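Local coordinates for periplasmic oligopeptide-binding protein (Burkholderia pseudomallei, PDB 3ZS6), which probably binds oligopeptides in the periplasm and delivers them to an ABC transporter for uptake across the inner membrane, at residues T8-A13 / E217-A222; I231-S236 / Y493-A498; E289-K294 / K362-F367. All blocks are in the same frame, centred on the assembly; numbering follows the deposited sequence. Where two conformers were deposited one is given.

Contact 1: T8-A13 / E217-A222; sequences TRQVPA and ENDETA
Gln-10, near the end of strand 6-11, lays its side-chain amide against the methyl of Ala-222 in the first turn of helix 219-227. This is the tight part of the contact: Ala-222 CB lies 3.3 Å from Gln-10 OE1 and 3.6 Å from Gln-10 CD, so one methyl covers the carbonyl end of the amide. CG of Gln-10 stands anti to the backbone N (chi1 175°), which sends the chain across to the helix, and a bend at chi2 turns the amide there. OE1 also accepts from the backbone N of Tyr-235, and this bond, with the methyl, restrains the amide. Strand 6-11 is an outer strand of the mixed four-stranded sheet and runs parallel to strand 210-215, whose chain continues through 216-218 into the helix. Asn-218 is the N-cap of that helix: its OD1 takes the N-H of Thr-221 (2.9 Å) on a lone pair in the carbonyl plane. The looser side is built on water. Gln-10 NE2 and Asp-219 OD1 are 4.4 Å apart, and one water joins them by accepting from NE2 and donating to OD1. A second water lies between Gln-10 OE1 and Asp-219 OD1, within hydrogen-bonding distance of each. Farther along, where Pro-12 and Glu-217 are both partly exposed, backbone meets backbone: the CA-H of Glu-217 points at Pro-12 O (CA to O 3.6 Å, 161° at the hydrogen), while a third water donates to Pro-12 O and to Glu-217 O.

Contact 2: I231-S236 / Y493-A498; sequences IDYTYS and YIDMRA
A small, buried, water-bridged contact joins two irregular segments through the hydroxyl of Tyr-233: 231-236, which follows helix 219-227, and the loop 493-498, between strands 485-486 and 503-504. The tyrosine OH rests against the aliphatic part of Arg-497, 3.4 Å from Arg-497 CD and 3.6 Å from Arg-497 CB. The two side chains cross at about a right angle, with the ring and guanidinium planes 60° apart, so the phenol end meets methylenes instead of stacking on the charged group. With CG of Tyr-233 anti to its own N (chi1 -171°), the ring reaches over a backbone gap of 11.2 Å between the CA atoms of Tyr-233 and Arg-497. One water, at the ring edge and in its plane, carries the link further: it lies 2.8 Å from Tyr-233 OH and donates to Asp-495 OD1. That same carboxylate oxygen receives Arg-497 NH1 in a salt bridge of 2.8 Å, leaving in the guanidinium plane but arriving from above the carboxylate plane, 50° out of it. Asp-495 OD2 pairs with Arg-479, and Arg-497 NH2 donates to the carbonyl of Thr-489, fixing both charged groups. Arg-9 adds a cation-pi contact to the tyrosine ring. Met-496, between the salt-bridged residues, packs in its modelled conformer on an acidic side chain of the bound peptide, which puts this polar network next to the peptide site of an OppA-type binding protein.

Contact 3: E289-K294 / K362-F367; sequences EILTSK and KKVALF
Phe-367 projects from helix 359-376 toward helix 288-296 and meets two consecutive residues there. Ile-290 crosses it at about a right angle, its CG2 branch 4.0 Å from Phe-367 CE1 and nearly as close to CZ. Leu-291 comes at a slant from the same side of the ring plane, but at other ring atoms, with CB 3.9 Å from Phe-367 CE2 and CD1 4.0 Å from Phe-367 CD2. The phenylalanine gets there because its CG lies anti to the backbone N (chi1 180°), extending the ring away from its own helix. One turn earlier, Val-364 brings its CG1 to within 4.2 Å of Leu-291 CD1, the two side chains crossing at about a right angle. Leu-291 is thus held by both Phe-367 and Val-364, and it continues inward onto Phe-473, while Val-364 reaches Tyr-262, Tyr-264 and Leu-472 on the sheet. Within helix 288-296, Glu-289 O accepts from both Ser-293 N and Ser-293 OG, which approach from opposite faces of its carbonyl plane, next to a wider pi-type turn at 291-294. The short axes run roughly antiparallel (148°) and come no closer than 11.3 Å, a spacing bridged by side chains alone. Here two helices of an alpha/beta domain lie beside each other against its mixed sheet, buried on the sheet side and partly exposed at Ile-290 and Phe-367.

How the contacts relate
Contacts 1 and 2 form one neighbourhood, their centres about 11 Å apart, whereas contact 3 lies about 20 and 23 Å from them, centre to centre, and touches neither. The first two meet around strand 6-11: Arg-9 NH2 is 2.9 Å from Arg-497 O, and Thr-8 N is bonded to Asp-232. Along the chain contact 1 closes before contact 2 opens, and both segments of contact 3 fall between the two halves of contact 2. Contacts 1 and 2 therefore tie the N-terminal strand to the middle and C-terminal parts of the chain beside the peptide site, while contact 3 pairs helices on the separate mixed sheet of strands 260-266, 350-356 and 470-480.

Contact 1: T8-A13 / E217-A222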
loop_
_atom_site.group_PDB
_atom_site.type_symbol
_atom_site.label_atom_id
_atom_site.label_comp_id
_atom_site.label_asym_id
_atom_site.label_seq_id
_atom_site.Cartn_x
_atom_site.Cartn_y
_atom_site.Cartn_z
ATOM N N THR A 8 10.968 -13.018 14.266
ATOM C CA THR A 8 10.840 -13.544 12.911
ATOM C C THR A 8 9.438 -13.248 12.382
ATOM O O THR A 8 8.440 -13.693 12.966
ATOM C CB THR A 8 11.091 -15.062 12.877
ATOM O OG1 THR A 8 12.417 -15.334 13.335
ATOM C CG2 THR A 8 10.928 -15.616 11.458
ATOM N N ARG A 9 9.372 -12.492 11.286
ATOM C CA ARG A 9 8.099 -12.058 10.706
ATOM C C ARG A 9 7.933 -12.641 9.305
ATOM O O ARG A 9 8.882 -12.655 8.522
ATOM C CB ARG A 9 8.045 -10.521 10.610
ATOM C CG ARG A 9 8.363 -9.788 11.923
ATOM C CD ARG A 9 8.533 -8.271 11.690
ATOM N NE ARG A 9 7.311 -7.644 11.179
ATOM C CZ ARG A 9 6.930 -6.399 11.454
ATOM N NH1 ARG A 9 7.684 -5.629 12.236
ATOM N NH2 ARG A 9 5.787 -5.924 10.950
ATOM N N GLN A 10 6.728 -13.104 8.985
ATOM C CA GLN A 10 6.458 -13.662 7.656
ATOM C C GLN A 10 5.866 -12.592 6.744
ATOM O O GLN A 10 4.930 -11.883 7.132
ATOM C CB GLN A 10 5.510 -14.866 7.739
ATOM C CG GLN A 10 5.085 -15.438 6.360
ATOM C CD GLN A 10 3.587 -15.285 6.060
ATOM O OE1 GLN A 10 2.749 -15.291 6.963
ATOM N NE2 GLN A 10 3.253 -15.180 4.779
ATOM N N VAL A 11 6.424 -12.462 5.543
ATOM C CA VAL A 11 5.850 -11.570 4.528
ATOM C C VAL A 11 5.318 -12.372 3.327
ATOM O O VAL A 11 5.784 -13.482 3.062
ATOM C CB VAL A 11 6.844 -10.471 4.095
ATOM C CG1 VAL A 11 7.061 -9.460 5.241
ATOM C CG2 VAL A 11 8.167 -11.083 3.652
ATOM N N PRO A 12 4.326 -11.816 2.605
ATOM C CA PRO A 12 3.583 -12.595 1.599
ATOM C C PRO A 12 4.351 -12.868 0.301
ATOM O O PRO A 12 3.899 -13.677 -0.507
ATOM C CB PRO A 12 2.355 -11.717 1.315
ATOM C CG PRO A 12 2.843 -10.305 1.598
ATOM C CD PRO A 12 3.777 -10.458 2.781
ATOM N N ALA A 13 5.494 -12.218 0.106
ATOM C CA ALA A 13 6.260 -12.390 -1.128
ATOM C C ALA A 13 7.657 -11.781 -0.991
ATOM O O ALA A 13 7.924 -11.048 -0.035
ATOM C CB ALA A 13 5.520 -11.751 -2.300
ATOM N N GLU A 217 4.686 -17.596 0.515
ATOM C CA GLU A 217 3.546 -17.243 -0.317
ATOM C C GLU A 217 2.255 -17.878 0.172
ATOM O O GLU A 217 1.180 -17.304 0.029
ATOM C CB GLU A 217 3.814 -17.642 -1.774
ATOM C CG GLU A 217 5.066 -16.986 -2.366
ATOM C CD GLU A 217 6.368 -17.554 -1.787
ATOM O OE1 GLU A 217 6.328 -18.626 -1.138
ATOM O OE2 GLU A 217 7.434 -16.926 -1.984
ATOM N N ASN A 218 2.384 -19.065 0.753
ATOM C CA ASN A 218 1.247 -19.884 1.147
ATOM C C ASN A 218 0.909 -19.719 2.634
ATOM O O ASN A 218 1.730 -20.024 3.499
ATOM C CB ASN A 218 1.562 -21.349 0.835
ATOM C CG ASN A 218 0.387 -22.268 1.091
ATOM O OD1 ASN A 218 0.123 -22.654 2.231
ATOM N ND2 ASN A 218 -0.325 -22.634 0.026
ATOM N N ASP A 219 -0.295 -19.233 2.925
ATOM C CA ASP A 219 -0.681 -18.944 4.308
ATOM C C ASP A 219 -0.730 -20.199 5.187
ATOM O O ASP A 219 -0.465 -20.138 6.388
ATOM C CB ASP A 219 -2.016 -18.199 4.350
ATOM C CG ASP A 219 -1.932 -16.813 3.718
ATOM O OD1 ASP A 219 -1.064 -16.019 4.136
ATOM O OD2 ASP A 219 -2.729 -16.522 2.797
ATOM N N GLU A 220 -1.064 -21.337 4.588
ATOM C CA GLU A 220 -1.100 -22.592 5.334
ATOM C C GLU A 220 0.287 -23.015 5.796
ATOM O O GLU A 220 0.465 -23.448 6.935
ATOM C CB GLU A 220 -1.760 -23.708 4.519
ATOM C CG GLU A 220 -3.238 -23.908 4.838
ATOM C CD GLU A 220 -3.471 -24.477 6.233
ATOM O OE1 GLU A 220 -2.495 -24.934 6.869
ATOM O OE2 GLU A 220 -4.636 -24.468 6.690
ATOM N N THR A 221 1.265 -22.888 4.907
ATOM C CA THR A 221 2.654 -23.167 5.243
ATOM C C THR A 221 3.125 -22.205 6.335
ATOM O O THR A 221 3.827 -22.603 7.269
ATOM C CB THR A 221 3.566 -23.010 4.007
ATOM O OG1 THR A 221 3.280 -24.052 3.063
ATOM C CG2 THR A 221 5.035 -23.072 4.406
ATOM N N ALA A 222 2.729 -20.939 6.216
ATOM C CA ALA A 222 3.038 -19.940 7.244
ATOM C C ALA A 222 2.472 -20.364 8.597
ATOM O O ALA A 222 3.128 -20.218 9.633
ATOM C CB ALA A 222 2.483 -18.572 6.849
HETATM O O HOH W 1 0.055 -15.563 6.827
HETATM O O HOH W 2 1.011 -15.013 3.014
HETATM O O HOH W 3 1.488 -14.476 -0.963
#

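Contact 2: I231-S236 / Y493-A498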
loop_
_atom_site.group_PDB
_atom_site.type_symbol
_atom_site.label_atom_id
_atom_site.label_comp_id
_atom_site.label_asym_id
_atom_site.label_seq_id
_atom_site.Cartn_x
_atom_site.Cartn_y
_atom_site.Cartn_z
ATOM N N ILE A 231 8.097 -19.006 13.371
ATOM C CA ILE A 231 7.672 -17.645 13.065
ATOM C C ILE A 231 6.955 -17.069 14.281
ATOM O O ILE A 231 6.243 -17.791 14.964
ATOM C CB ILE A 231 6.694 -17.648 11.872
ATOM C CG1 ILE A 231 7.408 -18.119 10.608
ATOM C CG2 ILE A 231 6.085 -16.267 11.666
ATOM C CD1 ILE A 231 6.479 -18.318 9.423
ATOM N N ASP A 232 7.128 -15.780 14.557
ATOM C CA ASP A 232 6.462 -15.183 15.719
ATOM C C ASP A 232 5.272 -14.315 15.326
ATOM O O ASP A 232 4.484 -13.904 16.184
ATOM C CB ASP A 232 7.431 -14.305 16.520
ATOM C CG ASP A 232 8.716 -15.021 16.878
ATOM O OD1 ASP A 232 8.661 -15.979 17.674
ATOM O OD2 ASP A 232 9.783 -14.608 16.376
ATOM N N TYR A 233 5.153 -14.038 14.028
ATOM C CA TYR A 233 4.343 -12.928 13.538
ATOM C C TYR A 233 4.014 -13.227 12.078
ATOM O O TYR A 233 4.879 -13.097 11.216
ATOM C CB TYR A 233 5.204 -11.660 13.642
ATOM C CG TYR A 233 4.547 -10.314 13.394
ATOM C CD1 TYR A 233 4.116 -9.943 12.123
ATOM C CD2 TYR A 233 4.409 -9.385 14.431
ATOM C CE1 TYR A 233 3.543 -8.694 11.889
ATOM C CE2 TYR A 233 3.838 -8.133 14.210
ATOM C CZ TYR A 233 3.404 -7.797 12.938
ATOM O OH TYR A 233 2.834 -6.565 12.709
ATOM N N THR A 234 2.779 -13.641 11.797
ATOM C CA THR A 234 2.407 -13.983 10.427
ATOM C C THR A 234 1.914 -12.764 9.664
ATOM O O THR A 234 1.607 -11.730 10.247
ATOM C CB THR A 234 1.284 -15.059 10.359
ATOM O OG1 THR A 234 0.028 -14.479 10.745
ATOM C CG2 THR A 234 1.607 -16.260 11.247
ATOM N N TYR A 235 1.801 -12.911 8.351
ATOM C CA TYR A 235 1.241 -11.855 7.523
ATOM C C TYR A 235 -0.276 -11.770 7.716
ATOM O O TYR A 235 -0.830 -10.695 7.967
ATOM C CB TYR A 235 1.578 -12.111 6.058
ATOM C CG TYR A 235 0.815 -11.225 5.104
ATOM C CD1 TYR A 235 1.027 -9.851 5.085
ATOM C CD2 TYR A 235 -0.117 -11.764 4.220
ATOM C CE1 TYR A 235 0.329 -9.029 4.214
ATOM C CE2 TYR A 235 -0.814 -10.954 3.336
ATOM C CZ TYR A 235 -0.587 -9.590 3.338
ATOM O OH TYR A 235 -1.285 -8.787 2.468
ATOM N N SER A 236 -0.943 -12.915 7.623
ATOM C CA SER A 236 -2.392 -12.989 7.771
ATOM C C SER A 236 -2.788 -14.344 8.363
ATOM O O SER A 236 -2.036 -14.938 9.127
ATOM C CB SER A 236 -3.060 -12.783 6.408
ATOM O OG SER A 236 -4.467 -12.892 6.491
ATOM N N TYR A 493 -4.409 1.238 11.892
ATOM C CA TYR A 493 -5.312 0.903 10.792
ATOM C C TYR A 493 -4.670 0.795 9.398
ATOM O O TYR A 493 -5.249 0.195 8.488
ATOM C CB TYR A 493 -6.500 1.879 10.766
ATOM C CG TYR A 493 -7.255 1.926 12.080
ATOM C CD1 TYR A 493 -7.915 0.799 12.567
ATOM C CD2 TYR A 493 -7.294 3.086 12.841
ATOM C CE1 TYR A 493 -8.605 0.834 13.775
ATOM C CE2 TYR A 493 -7.980 3.130 14.053
ATOM C CZ TYR A 493 -8.632 2.004 14.513
ATOM O OH TYR A 493 -9.312 2.049 15.709
ATOM N N ILE A 494 -3.486 1.367 9.210
ATOM C CA ILE A 494 -2.813 1.186 7.927
ATOM C C ILE A 494 -1.777 0.072 7.998
ATOM O O ILE A 494 -1.057 -0.182 7.043
ATOM C CB ILE A 494 -2.209 2.492 7.362
ATOM C CG1 ILE A 494 -0.985 2.937 8.150
ATOM C CG2 ILE A 494 -3.261 3.598 7.306
ATOM C CD1 ILE A 494 -0.260 4.109 7.483
ATOM N N ASP A 495 -1.730 -0.603 9.142
ATOM C CA ASP A 495 -0.856 -1.758 9.338
ATOM C C ASP A 495 0.610 -1.475 9.022
ATOM O O ASP A 495 1.283 -2.269 8.354
ATOM C CB ASP A 495 -1.352 -2.989 8.562
ATOM C CG ASP A 495 -0.612 -4.269 8.968
ATOM O OD1 ASP A 495 -0.043 -4.324 10.085
ATOM O OD2 ASP A 495 -0.591 -5.219 8.176
ATOM N N MET A 496 1.102 -0.338 9.508
ATOM C CA MET A 496 2.518 -0.020 9.403
ATOM C C MET A 496 3.146 -0.185 10.784
ATOM O O MET A 496 3.249 0.773 11.571
ATOM C CB MET A 496 2.728 1.389 8.832
ATOM C CG MET A 496 2.686 1.459 7.284
ATOM S SD MET A 496 4.079 0.611 6.480
ATOM C CE MET A 496 3.293 -0.778 5.647
ATOM N N ARG A 497 3.543 -1.416 11.079
ATOM C CA ARG A 497 3.996 -1.777 12.418
ATOM C C ARG A 497 5.473 -2.139 12.408
ATOM O O ARG A 497 5.854 -3.234 11.999
ATOM C CB ARG A 497 3.151 -2.944 12.960
ATOM C CG ARG A 497 1.637 -2.624 13.105
ATOM C CD ARG A 497 0.828 -3.888 13.428
ATOM N NE ARG A 497 -0.436 -3.609 14.122
ATOM C CZ ARG A 497 -1.638 -3.585 13.545
ATOM N NH1 ARG A 497 -1.769 -3.807 12.235
ATOM N NH2 ARG A 497 -2.715 -3.325 14.280
ATOM N N ALA A 498 6.297 -1.195 12.846
ATOM C CA ALA A 498 7.746 -1.343 12.817
ATOM C C ALA A 498 8.226 -2.259 13.924
ATOM O O ALA A 498 7.646 -2.300 15.011
ATOM C CB ALA A 498 8.415 0.025 12.942
HETATM O O HOH W 4 2.355 -5.526 10.171
#

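Contact 3: E289-K294 / K362-F367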
loop_
_atom_site.group_PDB
_atom_site.type_symbol
_atom_site.label_atom_id
_atom_site.label_comp_id
_atom_site.label_asym_id
_atom_site.label_seq_id
_atom_site.Cartn_x
_atom_site.Cartn_y
_atom_site.Cartn_z
ATOM N N GLU A 289 -21.230 -11.051 -0.855
ATOM C CA GLU A 289 -21.744 -11.538 0.411
ATOM C C GLU A 289 -21.299 -12.984 0.609
ATOM O O GLU A 289 -20.766 -13.339 1.660
ATOM C CB GLU A 289 -23.272 -11.423 0.455
ATOM C CG GLU A 289 -23.807 -10.939 1.792
ATOM C CD GLU A 289 -23.411 -11.847 2.943
ATOM O OE1 GLU A 289 -23.349 -13.077 2.736
ATOM O OE2 GLU A 289 -23.159 -11.330 4.054
ATOM N N ILE A 290 -21.503 -13.803 -0.419
ATOM C CA ILE A 290 -21.041 -15.186 -0.412
ATOM C C ILE A 290 -19.517 -15.259 -0.345
ATOM O O ILE A 290 -18.953 -16.077 0.385
ATOM C CB ILE A 290 -21.547 -15.944 -1.659
ATOM C CG1 ILE A 290 -23.073 -16.094 -1.610
ATOM C CG2 ILE A 290 -20.896 -17.307 -1.756
ATOM C CD1 ILE A 290 -23.664 -16.655 -2.885
ATOM N N LEU A 291 -18.857 -14.393 -1.110
ATOM C CA LEU A 291 -17.403 -14.327 -1.121
ATOM C C LEU A 291 -16.859 -14.176 0.294
ATOM O O LEU A 291 -15.988 -14.931 0.717
ATOM C CB LEU A 291 -16.923 -13.167 -2.009
ATOM C CG LEU A 291 -15.408 -12.921 -2.053
ATOM C CD1 LEU A 291 -14.642 -14.208 -2.359
ATOM C CD2 LEU A 291 -15.057 -11.829 -3.066
ATOM N N THR A 292 -17.393 -13.208 1.032
ATOM C CA THR A 292 -16.876 -12.905 2.362
ATOM C C THR A 292 -17.346 -13.879 3.450
ATOM O O THR A 292 -16.556 -14.290 4.309
ATOM C CB THR A 292 -17.191 -11.458 2.786
ATOM O OG1 THR A 292 -18.596 -11.216 2.647
ATOM C CG2 THR A 292 -16.419 -10.468 1.913
ATOM N N SER A 293 -18.613 -14.269 3.411
ATOM C CA SER A 293 -19.166 -15.117 4.459
ATOM C C SER A 293 -18.740 -16.575 4.316
ATOM O O SER A 293 -18.597 -17.284 5.311
ATOM C CB SER A 293 -20.693 -15.018 4.493
ATOM O OG SER A 293 -21.276 -15.595 3.336
ATOM N N LYS A 294 -18.532 -17.019 3.080
ATOM C CA LYS A 294 -18.264 -18.433 2.820
ATOM C C LYS A 294 -16.845 -18.768 2.367
ATOM O O LYS A 294 -16.384 -19.898 2.549
ATOM C CB LYS A 294 -19.251 -18.973 1.783
ATOM C CG LYS A 294 -20.715 -18.874 2.199
ATOM C CD LYS A 294 -21.613 -19.532 1.164
ATOM C CE LYS A 294 -23.093 -19.346 1.486
ATOM N NZ LYS A 294 -23.968 -19.849 0.381
ATOM N N LYS A 362 -6.105 -17.564 -4.971
ATOM C CA LYS A 362 -6.579 -18.613 -5.858
ATOM C C LYS A 362 -8.057 -18.900 -5.623
ATOM O O LYS A 362 -8.828 -19.033 -6.580
ATOM C CB LYS A 362 -5.759 -19.896 -5.692
ATOM C CG LYS A 362 -6.275 -21.041 -6.566
ATOM C CD LYS A 362 -5.371 -22.273 -6.520
ATOM C CE LYS A 362 -5.794 -23.287 -7.577
ATOM N NZ LYS A 362 -4.986 -24.542 -7.539
ATOM N N LYS A 363 -8.449 -18.998 -4.353
ATOM C CA LYS A 363 -9.846 -19.251 -3.996
ATOM C C LYS A 363 -10.761 -18.138 -4.496
ATOM O O LYS A 363 -11.826 -18.399 -5.058
ATOM C CB LYS A 363 -10.008 -19.397 -2.479
ATOM C CG LYS A 363 -9.601 -20.761 -1.914
ATOM C CD LYS A 363 -9.769 -20.807 -0.387
ATOM C CE LYS A 363 -9.410 -22.183 0.182
ATOM N NZ LYS A 363 -9.686 -22.283 1.649
ATOM N N VAL A 364 -10.352 -16.894 -4.276
ATOM C CA VAL A 364 -11.133 -15.756 -4.746
ATOM C C VAL A 364 -11.256 -15.778 -6.275
ATOM O O VAL A 364 -12.332 -15.544 -6.824
ATOM C CB VAL A 364 -10.528 -14.420 -4.264
ATOM C CG1 VAL A 364 -11.357 -13.249 -4.768
ATOM C CG2 VAL A 364 -10.462 -14.394 -2.736
ATOM N N ALA A 365 -10.151 -16.071 -6.955
ATOM C CA ALA A 365 -10.136 -16.118 -8.414
ATOM C C ALA A 365 -11.039 -17.225 -8.984
ATOM O O ALA A 365 -11.762 -17.006 -9.962
ATOM C CB ALA A 365 -8.713 -16.274 -8.923
ATOM N N LEU A 366 -10.984 -18.413 -8.383
ATOM C CA LEU A 366 -11.854 -19.513 -8.794
ATOM C C LEU A 366 -13.324 -19.122 -8.640
ATOM O O LEU A 366 -14.172 -19.478 -9.468
ATOM C CB LEU A 366 -11.551 -20.782 -7.980
ATOM C CG LEU A 366 -10.301 -21.548 -8.428
ATOM C CD1 LEU A 366 -9.823 -22.557 -7.372
ATOM C CD2 LEU A 366 -10.538 -22.235 -9.771
ATOM N N PHE A 367 -13.621 -18.391 -7.569
ATOM C CA PHE A 367 -14.977 -17.911 -7.340
ATOM C C PHE A 367 -15.418 -16.941 -8.434
ATOM O O PHE A 367 -16.488 -17.102 -9.013
ATOM C CB PHE A 367 -15.100 -17.246 -5.966
ATOM C CG PHE A 367 -16.483 -16.727 -5.671
ATOM C CD1 PHE A 367 -17.531 -17.607 -5.445
ATOM C CD2 PHE A 367 -16.731 -15.363 -5.616
ATOM C CE1 PHE A 367 -18.806 -17.138 -5.176
ATOM C CE2 PHE A 367 -18.004 -14.883 -5.341
ATOM C CZ PHE A 367 -19.043 -15.771 -5.123
#